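Local structure of hypothetical protein (ST2072) (Sulfolobus tokodaii, 1VE0) at residues G35-I40 against V99-G104. The protein is of unknown function but binds zinc, as a member of the YjbQ (UPF0047) family. Sequence-based numbering, arbitrary orientation.
Sequences GIAHVI and VPIIEG
In Ile101, CG1 lies anti to the carbonyl carbon (chi1 -59°) and the chain then runs extended (chi2 174°), which brings CD1 over Ala37, 3.9 Å from Ala37 CB. Gly35, paired with Ile101, adopts backbone angles at which a CB would be jammed against the carbonyl O of the preceding residue. Ile36 also has CG1 anti to its carbonyl carbon, but a second bend turns CD1 over Pro100, 3.9 Å from Pro100 CA, so that the two side chains cross obliquely on the sheet face away from Ala37 and Ile101. The backbones form an antiparallel pair, joining strand 35-41 to strand 96-102 within a five-stranded sheet. Gly35 and Ile101 exchange two hydrogen bonds, Gly35 N to Ile101 O at 3.0 Å and Ile101 N to Gly35 O at 2.9 Å, with each donor above the carbonyl plane. Ala37 and Val99 form the next such pair, in plane and straighter at the carbonyl, with Ala37 N 2.8 Å from Val99 O. Replacing Ile101 by an alanine would remove CG1, CD1 and CG2 and would probably loosen the apolar packing over Ala37, as well as that against Ile32 and Ser131. Ile101 O has further donors in Asn34 ND2 of the same chain and Lys130 NZ of the second subunit, while Leu128 of that subunit packs on Pro100.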
# COMPACT_ATOMS: atom_id res chain seq x y z
N GLY A 35 -14.66 -9.14 -9.43
CA GLY A 35 -13.22 -9.08 -9.60
C GLY A 35 -12.53 -8.03 -8.75
O GLY A 35 -12.95 -7.77 -7.62
N ILE A 36 -11.49 -7.42 -9.31
CA ILE A 36 -10.71 -6.43 -8.58
C ILE A 36 -10.48 -5.17 -9.40
O ILE A 36 -10.18 -5.23 -10.59
CB ILE A 36 -9.32 -7.01 -8.18
CG1 ILE A 36 -9.49 -8.12 -7.14
CG2 ILE A 36 -8.42 -5.91 -7.63
CD1 ILE A 36 -10.07 -7.64 -5.82
N ALA A 37 -10.66 -4.02 -8.76
CA ALA A 37 -10.42 -2.74 -9.38
C ALA A 37 -9.14 -2.20 -8.78
O ALA A 37 -9.01 -2.12 -7.55
CB ALA A 37 -11.58 -1.78 -9.07
N HIS A 38 -8.18 -1.88 -9.62
CA HIS A 38 -6.93 -1.29 -9.15
C HIS A 38 -7.07 0.19 -9.48
O HIS A 38 -7.11 0.56 -10.65
CB HIS A 38 -5.74 -1.86 -9.90
CG HIS A 38 -5.50 -3.31 -9.62
ND1 HIS A 38 -4.74 -3.74 -8.56
CD2 HIS A 38 -5.94 -4.43 -10.24
CE1 HIS A 38 -4.72 -5.07 -8.54
NE2 HIS A 38 -5.45 -5.50 -9.55
N VAL A 39 -7.16 1.03 -8.45
CA VAL A 39 -7.29 2.48 -8.63
C VAL A 39 -5.86 2.99 -8.56
O VAL A 39 -5.22 2.96 -7.49
CB VAL A 39 -8.15 3.10 -7.53
CG1 VAL A 39 -8.30 4.61 -7.73
CG2 VAL A 39 -9.53 2.43 -7.54
N ILE A 40 -5.37 3.45 -9.70
CA ILE A 40 -3.98 3.87 -9.85
C ILE A 40 -3.74 5.28 -10.38
O ILE A 40 -4.47 5.74 -11.25
CB ILE A 40 -3.27 2.90 -10.84
CG1 ILE A 40 -3.32 1.47 -10.30
CG2 ILE A 40 -1.82 3.35 -11.13
CD1 ILE A 40 -3.32 0.43 -11.40
N VAL A 99 -9.92 -2.28 -4.80
CA VAL A 99 -11.29 -2.29 -4.31
C VAL A 99 -11.93 -3.49 -4.97
O VAL A 99 -11.84 -3.67 -6.19
CB VAL A 99 -12.06 -1.00 -4.69
CG1 VAL A 99 -13.46 -1.04 -4.08
CG2 VAL A 99 -11.33 0.22 -4.16
N PRO A 100 -12.54 -4.38 -4.18
CA PRO A 100 -13.16 -5.54 -4.82
C PRO A 100 -14.44 -5.11 -5.53
O PRO A 100 -15.05 -4.12 -5.16
CB PRO A 100 -13.42 -6.49 -3.66
CG PRO A 100 -13.65 -5.54 -2.49
CD PRO A 100 -12.60 -4.46 -2.71
N ILE A 101 -14.81 -5.87 -6.55
CA ILE A 101 -16.02 -5.62 -7.31
C ILE A 101 -16.88 -6.87 -7.15
O ILE A 101 -16.39 -7.99 -7.28
CB ILE A 101 -15.71 -5.45 -8.82
CG1 ILE A 101 -14.74 -4.29 -9.04
CG2 ILE A 101 -17.01 -5.21 -9.59
CD1 ILE A 101 -14.28 -4.14 -10.48
N ILE A 102 -18.16 -6.68 -6.85
CA ILE A 102 -19.06 -7.82 -6.69
C ILE A 102 -20.44 -7.38 -7.18
O ILE A 102 -20.88 -6.27 -6.90
CB ILE A 102 -19.10 -8.28 -5.20
CG1 ILE A 102 -19.85 -9.62 -5.08
CG2 ILE A 102 -19.76 -7.24 -4.33
CD1 ILE A 102 -19.15 -10.78 -5.78
N GLU A 103 -21.08 -8.22 -7.97
CA GLU A 103 -22.41 -7.89 -8.50
C GLU A 103 -22.33 -6.64 -9.36
O GLU A 103 -23.30 -5.88 -9.43
CB GLU A 103 -23.39 -7.66 -7.34
CG GLU A 103 -23.63 -8.87 -6.48
CD GLU A 103 -24.30 -9.97 -7.27
OE1 GLU A 103 -25.45 -9.76 -7.72
OE2 GLU A 103 -23.67 -11.04 -7.45
N GLY A 104 -21.18 -6.41 -9.98
CA GLY A 104 -21.00 -5.23 -10.81
C GLY A 104 -20.81 -3.91 -10.07
O GLY A 104 -20.74 -2.85 -10.70